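Local coordinates for HD domain-containing protein (PDB 2HEK) that is of uncharacterised function but binds zinc and GDP at separate sites and, as an HD-domain protein, may act as a dGTPase, at residues A[228-240]-A[270-283]. Residues are numbered along the deposited sequence; the frame is centred on the assembly and turned at random.
Sequences ILSIHLVEFLKKL and FREDFERIFQRKHF. With GDP (guanosine-5'-diphosphate), chain G.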
loop_
_atom_site.group_PDB
_atom_site.type_symbol
_atom_site.label_atom_id
_atom_site.label_comp_id
_atom_site.label_asym_id
_atom_site.label_seq_id
_atom_site.Cartn_x
_atom_site.Cartn_y
_atom_site.Cartn_z
ATOM N N ILE A 228 -5.789 16.623 -26.934
ATOM C CA ILE A 228 -5.232 17.257 -28.182
ATOM C C ILE A 228 -4.276 16.324 -28.956
ATOM O O ILE A 228 -4.295 16.263 -30.203
ATOM C CB ILE A 228 -4.636 18.706 -27.956
ATOM C CG1 ILE A 228 -4.280 19.402 -29.292
ATOM C CG2 ILE A 228 -3.419 18.722 -27.007
ATOM C CD1 ILE A 228 -5.516 19.669 -30.204
ATOM N N LEU A 229 -3.459 15.570 -28.226
ATOM C CA LEU A 229 -2.645 14.546 -28.870
ATOM C C LEU A 229 -3.490 13.544 -29.661
ATOM O O LEU A 229 -3.148 13.178 -30.778
ATOM C CB LEU A 229 -1.768 13.818 -27.826
ATOM C CG LEU A 229 -0.687 14.716 -27.180
ATOM C CD1 LEU A 229 -0.011 14.026 -25.955
ATOM C CD2 LEU A 229 0.367 15.124 -28.226
ATOM N N SER A 230 -4.597 13.096 -29.083
ATOM C CA SER A 230 -5.500 12.154 -29.746
ATOM C C SER A 230 -6.167 12.789 -30.973
ATOM O O SER A 230 -6.334 12.128 -32.000
ATOM C CB SER A 230 -6.562 11.654 -28.762
ATOM O OG SER A 230 -7.415 10.713 -29.397
ATOM N N ILE A 231 -6.536 14.066 -30.854
ATOM C CA ILE A 231 -7.056 14.848 -31.993
ATOM C C ILE A 231 -6.039 14.853 -33.151
ATOM O O ILE A 231 -6.393 14.471 -34.255
ATOM C CB ILE A 231 -7.496 16.256 -31.560
ATOM C CG1 ILE A 231 -8.756 16.172 -30.676
ATOM C CG2 ILE A 231 -7.779 17.179 -32.750
ATOM C CD1 ILE A 231 -9.042 17.465 -29.972
ATOM N N HIS A 232 -4.778 15.191 -32.880
ATOM C CA HIS A 232 -3.709 15.100 -33.896
ATOM C C HIS A 232 -3.500 13.695 -34.451
ATOM O O HIS A 232 -3.384 13.515 -35.658
ATOM C CB HIS A 232 -2.371 15.670 -33.392
ATOM C CG HIS A 232 -2.423 17.124 -33.041
ATOM N ND1 HIS A 232 -2.992 18.067 -33.872
ATOM C CD2 HIS A 232 -1.947 17.805 -31.969
ATOM C CE1 HIS A 232 -2.893 19.259 -33.311
ATOM N NE2 HIS A 232 -2.254 19.129 -32.161
ATOM N N LEU A 233 -3.463 12.693 -33.571
ATOM C CA LEU A 233 -3.261 11.323 -33.990
ATOM C C LEU A 233 -4.376 10.840 -34.920
ATOM O O LEU A 233 -4.126 10.209 -35.949
ATOM C CB LEU A 233 -3.139 10.388 -32.785
ATOM C CG LEU A 233 -2.921 9.023 -33.432
ATOM C CD1 LEU A 233 -1.475 8.572 -33.492
ATOM C CD2 LEU A 233 -3.774 8.000 -32.802
ATOM N N VAL A 234 -5.617 11.133 -34.551
ATOM C CA VAL A 234 -6.748 10.639 -35.316
ATOM C C VAL A 234 -6.790 11.285 -36.723
ATOM O O VAL A 234 -7.075 10.616 -37.728
ATOM C CB VAL A 234 -8.063 10.740 -34.495
ATOM C CG1 VAL A 234 -9.260 10.536 -35.366
ATOM C CG2 VAL A 234 -8.056 9.671 -33.372
ATOM N N GLU A 235 -6.444 12.558 -36.813
ATOM C CA GLU A 235 -6.341 13.194 -38.124
ATOM C C GLU A 235 -5.322 12.467 -39.011
ATOM O O GLU A 235 -5.606 12.173 -40.188
ATOM C CB GLU A 235 -5.986 14.673 -37.976
ATOM C CG GLU A 235 -7.154 15.480 -37.459
ATOM C CD GLU A 235 -6.818 16.920 -37.147
ATOM O OE1 GLU A 235 -5.749 17.401 -37.567
ATOM O OE2 GLU A 235 -7.646 17.581 -36.479
ATOM N N PHE A 236 -4.152 12.156 -38.435
ATOM C CA PHE A 236 -3.127 11.413 -39.150
ATOM C C PHE A 236 -3.589 10.013 -39.519
ATOM O O PHE A 236 -3.467 9.612 -40.676
ATOM C CB PHE A 236 -1.830 11.339 -38.356
ATOM C CG PHE A 236 -0.868 10.286 -38.871
ATOM C CD1 PHE A 236 -0.322 10.388 -40.156
ATOM C CD2 PHE A 236 -0.511 9.202 -38.078
ATOM C CE1 PHE A 236 0.539 9.421 -40.644
ATOM C CE2 PHE A 236 0.369 8.244 -38.551
ATOM C CZ PHE A 236 0.892 8.348 -39.834
ATOM N N LEU A 237 -4.129 9.270 -38.549
ATOM C CA LEU A 237 -4.538 7.885 -38.794
ATOM C C LEU A 237 -5.496 7.774 -39.988
ATOM O O LEU A 237 -5.406 6.826 -40.769
ATOM C CB LEU A 237 -5.121 7.222 -37.535
ATOM C CG LEU A 237 -5.487 5.733 -37.700
ATOM C CD1 LEU A 237 -4.332 4.856 -38.223
ATOM C CD2 LEU A 237 -6.048 5.143 -36.415
ATOM N N LYS A 238 -6.385 8.761 -40.127
ATOM C CA LYS A 238 -7.303 8.856 -41.265
ATOM C C LYS A 238 -6.597 8.980 -42.625
ATOM O O LYS A 238 -7.012 8.348 -43.594
ATOM C CB LYS A 238 -8.286 10.014 -41.071
ATOM C CG LYS A 238 -9.462 9.661 -40.193
ATOM C CD LYS A 238 -10.239 10.907 -39.801
ATOM C CE LYS A 238 -11.153 10.630 -38.600
ATOM N NZ LYS A 238 -11.635 11.888 -37.928
ATOM N N LYS A 239 -5.553 9.800 -42.692
ATOM C CA LYS A 239 -4.739 9.914 -43.898
ATOM C C LYS A 239 -4.042 8.595 -44.223
ATOM O O LYS A 239 -4.015 8.170 -45.374
ATOM C CB LYS A 239 -3.700 11.032 -43.756
ATOM C CG LYS A 239 -4.304 12.415 -43.568
ATOM C CD LYS A 239 -3.302 13.525 -43.851
ATOM C CE LYS A 239 -2.264 13.670 -42.751
ATOM N NZ LYS A 239 -1.111 14.504 -43.201
ATOM N N LEU A 240 -3.471 7.976 -43.194
ATOM C CA LEU A 240 -2.744 6.708 -43.331
ATOM C C LEU A 240 -3.663 5.590 -43.773
ATOM O O LEU A 240 -3.228 4.666 -44.455
ATOM C CB LEU A 240 -2.110 6.332 -41.986
ATOM C CG LEU A 240 -1.033 5.239 -42.035
ATOM C CD1 LEU A 240 0.291 5.813 -42.508
ATOM C CD2 LEU A 240 -0.892 4.587 -40.671
ATOM N N PHE A 270 4.140 13.502 -44.042
ATOM C CA PHE A 270 3.469 13.541 -42.742
ATOM C C PHE A 270 4.227 14.335 -41.682
ATOM O O PHE A 270 4.108 14.038 -40.491
ATOM C CB PHE A 270 3.289 12.110 -42.214
ATOM C CG PHE A 270 2.448 11.226 -43.091
ATOM C CD1 PHE A 270 2.889 9.952 -43.428
ATOM C CD2 PHE A 270 1.212 11.655 -43.566
ATOM C CE1 PHE A 270 2.115 9.121 -44.230
ATOM C CE2 PHE A 270 0.429 10.830 -44.376
ATOM C CZ PHE A 270 0.883 9.564 -44.711
ATOM N N ARG A 271 4.996 15.337 -42.093
ATOM C CA ARG A 271 5.930 15.958 -41.164
ATOM C C ARG A 271 5.269 16.798 -40.078
ATOM O O ARG A 271 5.729 16.808 -38.934
ATOM C CB ARG A 271 7.006 16.767 -41.892
ATOM C CG ARG A 271 8.315 16.858 -41.114
ATOM C CD ARG A 271 8.941 15.461 -40.972
ATOM N NE ARG A 271 9.835 15.331 -39.822
ATOM C CZ ARG A 271 10.481 14.211 -39.509
ATOM N NH1 ARG A 271 10.332 13.128 -40.260
ATOM N NH2 ARG A 271 11.279 14.175 -38.448
ATOM N N GLU A 272 4.216 17.523 -40.431
ATOM C CA GLU A 272 3.574 18.369 -39.450
ATOM C C GLU A 272 2.788 17.547 -38.440
ATOM O O GLU A 272 2.726 17.925 -37.288
ATOM C CB GLU A 272 2.749 19.481 -40.092
ATOM C CG GLU A 272 3.583 20.762 -40.258
ATOM C CD GLU A 272 2.871 21.872 -41.017
ATOM O OE1 GLU A 272 1.858 22.414 -40.501
ATOM O OE2 GLU A 272 3.347 22.217 -42.130
ATOM N N ASP A 273 2.220 16.425 -38.889
ATOM C CA ASP A 273 1.660 15.388 -38.001
ATOM C C ASP A 273 2.690 14.952 -36.978
ATOM O O ASP A 273 2.416 14.959 -35.781
ATOM C CB ASP A 273 1.248 14.146 -38.795
ATOM C CG ASP A 273 0.168 14.426 -39.807
ATOM O OD1 ASP A 273 0.470 14.368 -41.029
ATOM O OD2 ASP A 273 -0.976 14.690 -39.381
ATOM N N PHE A 274 3.869 14.564 -37.467
ATOM C CA PHE A 274 4.950 14.108 -36.614
ATOM C C PHE A 274 5.326 15.166 -35.594
ATOM O O PHE A 274 5.497 14.867 -34.426
ATOM C CB PHE A 274 6.198 13.686 -37.421
ATOM C CG PHE A 274 7.441 13.501 -36.564
ATOM C CD1 PHE A 274 7.734 12.270 -35.986
ATOM C CD2 PHE A 274 8.304 14.570 -36.321
ATOM C CE1 PHE A 274 8.871 12.105 -35.186
ATOM C CE2 PHE A 274 9.446 14.418 -35.519
ATOM C CZ PHE A 274 9.728 13.186 -34.948
ATOM N N GLU A 275 5.472 16.407 -36.036
ATOM C CA GLU A 275 5.859 17.477 -35.123
ATOM C C GLU A 275 4.838 17.720 -34.003
ATOM O O GLU A 275 5.211 17.878 -32.833
ATOM C CB GLU A 275 6.111 18.755 -35.901
ATOM C CG GLU A 275 7.375 18.635 -36.777
ATOM C CD GLU A 275 7.676 19.875 -37.593
ATOM O OE1 GLU A 275 7.055 20.936 -37.328
ATOM O OE2 GLU A 275 8.546 19.778 -38.504
ATOM N N ARG A 276 3.565 17.725 -34.379
ATOM C CA ARG A 276 2.446 17.975 -33.446
ATOM C C ARG A 276 2.320 16.884 -32.387
ATOM O O ARG A 276 1.907 17.142 -31.244
ATOM C CB ARG A 276 1.130 18.047 -34.232
ATOM C CG ARG A 276 1.009 19.337 -35.042
ATOM C CD ARG A 276 -0.139 19.283 -36.052
ATOM N NE ARG A 276 -0.248 20.566 -36.757
ATOM C CZ ARG A 276 -1.267 20.954 -37.521
ATOM N NH1 ARG A 276 -2.323 20.172 -37.700
ATOM N NH2 ARG A 276 -1.222 22.149 -38.109
ATOM N N ILE A 277 2.648 15.657 -32.783
ATOM C CA ILE A 277 2.477 14.515 -31.886
ATOM C C ILE A 277 3.753 14.206 -31.098
ATOM O O ILE A 277 3.683 13.987 -29.899
ATOM C CB ILE A 277 2.050 13.260 -32.626
ATOM C CG1 ILE A 277 0.683 13.462 -33.293
ATOM C CG2 ILE A 277 1.995 12.052 -31.628
ATOM C CD1 ILE A 277 0.355 12.421 -34.350
ATOM N N PHE A 278 4.903 14.200 -31.780
ATOM C CA PHE A 278 6.141 13.696 -31.178
ATOM C C PHE A 278 7.213 14.731 -30.850
ATOM O O PHE A 278 8.151 14.426 -30.103
ATOM C CB PHE A 278 6.720 12.581 -32.047
ATOM C CG PHE A 278 5.934 11.310 -31.984
ATOM C CD1 PHE A 278 5.358 10.784 -33.124
ATOM C CD2 PHE A 278 5.742 10.647 -30.759
ATOM C CE1 PHE A 278 4.631 9.607 -33.074
ATOM C CE2 PHE A 278 5.009 9.491 -30.690
ATOM C CZ PHE A 278 4.452 8.956 -31.855
ATOM N N GLN A 279 7.079 15.950 -31.362
ATOM C CA GLN A 279 8.058 17.001 -31.065
ATOM C C GLN A 279 7.523 18.119 -30.185
ATOM O O GLN A 279 7.974 19.253 -30.264
ATOM C CB GLN A 279 8.544 17.657 -32.351
ATOM C CG GLN A 279 9.487 16.801 -33.195
ATOM C CD GLN A 279 10.193 17.608 -34.270
ATOM O OE1 GLN A 279 9.994 18.825 -34.378
ATOM N NE2 GLN A 279 11.053 17.153 -35.159
ATOM N N ARG A 280 6.519 17.831 -29.374
ATOM C CA ARG A 280 5.889 18.776 -28.431
ATOM C C ARG A 280 5.390 20.074 -29.069
ATOM O O ARG A 280 5.421 21.120 -28.443
ATOM C CB ARG A 280 6.860 19.067 -27.279
ATOM C CG ARG A 280 6.220 18.980 -25.876
ATOM C CD ARG A 280 6.201 17.581 -25.268
ATOM N NE ARG A 280 5.251 17.452 -24.167
ATOM C CZ ARG A 280 4.640 16.320 -23.837
ATOM N NH1 ARG A 280 4.880 15.213 -24.523
ATOM N NH2 ARG A 280 3.792 16.298 -22.819
ATOM N N LYS A 281 4.879 19.974 -30.290
ATOM C CA LYS A 281 4.341 21.125 -31.025
ATOM C C LYS A 281 2.816 20.990 -31.183
ATOM O O LYS A 281 2.250 21.537 -32.124
ATOM C CB LYS A 281 5.022 21.269 -32.390
ATOM C CG LYS A 281 6.521 21.517 -32.341
ATOM C CD LYS A 281 7.069 21.871 -33.715
ATOM C CE LYS A 281 8.585 21.974 -33.726
ATOM N NZ LYS A 281 9.158 21.527 -35.026
ATOM N N HIS A 282 2.183 20.250 -30.257
ATOM C CA HIS A 282 0.727 20.090 -30.244
ATOM C C HIS A 282 0.078 21.470 -30.102
ATOM O O HIS A 282 0.656 22.370 -29.477
ATOM C CB HIS A 282 0.270 19.152 -29.079
ATOM C CG HIS A 282 0.649 19.631 -27.706
ATOM N ND1 HIS A 282 -0.099 20.555 -27.002
ATOM C CD2 HIS A 282 1.652 19.254 -26.875
ATOM C CE1 HIS A 282 0.472 20.788 -25.829
ATOM N NE2 HIS A 282 1.531 19.999 -25.721
ATOM N N PHE A 283 -1.123 21.635 -30.656
ATOM C CA PHE A 283 -1.878 22.864 -30.416
ATOM C C PHE A 283 -1.967 23.106 -28.916
ATOM O O PHE A 283 -2.090 22.161 -28.109
ATOM C CB PHE A 283 -3.262 22.817 -31.057
ATOM C CG PHE A 283 -3.269 22.985 -32.577
ATOM C CD1 PHE A 283 -2.113 22.841 -33.333
ATOM C CD2 PHE A 283 -4.455 23.260 -33.238
ATOM C CE1 PHE A 283 -2.146 22.982 -34.728
ATOM C CE2 PHE A 283 -4.507 23.405 -34.638
ATOM C CZ PHE A 283 -3.349 23.267 -35.386
HETATM P PB GDP G . 1.600 22.319 -21.531
HETATM O O1B GDP G . 0.261 22.223 -20.811
HETATM O O2B GDP G . 1.599 23.462 -22.540
HETATM O O3B GDP G . 2.714 22.564 -20.515
HETATM O O3A GDP G . 1.867 20.954 -22.360
HETATM P PA GDP G . 3.247 20.121 -22.386
HETATM O O1A GDP G . 4.458 20.897 -21.943
HETATM O O2A GDP G . 3.468 19.575 -23.772
HETATM O "O5'" GDP G . 3.023 18.854 -21.403
HETATM C "C5'" GDP G . 2.096 18.808 -20.328
HETATM C "C4'" GDP G . 2.442 17.701 -19.323
HETATM O "O4'" GDP G . 3.147 16.573 -19.879
HETATM C "C3'" GDP G . 3.304 18.211 -18.198
HETATM O "O3'" GDP G . 2.633 17.731 -16.995
HETATM C "C2'" GDP G . 4.559 17.404 -18.344
HETATM O "O2'" GDP G . 5.019 17.174 -17.034
HETATM C "C1'" GDP G . 4.118 16.100 -18.953
HETATM N N9 GDP G . 5.150 15.455 -19.794
HETATM C C8 GDP G . 5.345 14.133 -19.938
HETATM N N7 GDP G . 6.329 13.875 -20.823
HETATM C C5 GDP G . 6.783 15.062 -21.255
HETATM C C6 GDP G . 7.835 15.514 -22.185
HETATM O O6 GDP G . 8.492 14.659 -22.762
HETATM N N1 GDP G . 7.997 16.828 -22.424
HETATM C C2 GDP G . 7.254 17.762 -21.793
HETATM N N2 GDP G . 7.498 19.085 -22.075
HETATM N N3 GDP G . 6.264 17.408 -20.907
HETATM C C4 GDP G . 6.002 16.107 -20.611
HETATM O O HOH W 1 -3.416 17.819 -36.726
#
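The imidazole of His232 carries the aliphatic part of Arg276 over one face, with Arg276 CB 3.9 Å from the ring centroid, and accepts the backbone N-H of Phe283 at its edge, nearly in plane (Phe283 N to His232 NE2 3.1 Å, 169°). Its CE1 edge also points at the face of Phe283 in a T-shaped pair, planes 76° apart. In a second T-shaped pair Phe236 CE1 stands over the centre of the Phe270 ring, 3.6 Å from Phe270 CG. Lys239 NZ sits at the edge of Phe270 and bridges to the syn lone pair of Asp273 OD1 at 2.7 Å, a reach made by the bend in the lysine chain (chi3 -74°). Between the two pairs, Ile277 CD1 packs on the backbone of Leu233, joining the nearly antiparallel helices 224-240 and 271-278. One water links His232 ND1 and Arg276 NH1; Glu235 OE2 forms a salt bridge with Arg312. Accepting from Phe283, His232 NE2 carries no proton, consistent with a neutral imidazole. The Phe283-His232 bond probably steadies the segment from which His282 NE2, its ring oriented by ND1 donating to Phe283 O, reaches GDP O2A (2.8 Å) and Arg280 lays its guanidinium over the guanine, in a site completed by a second subunit.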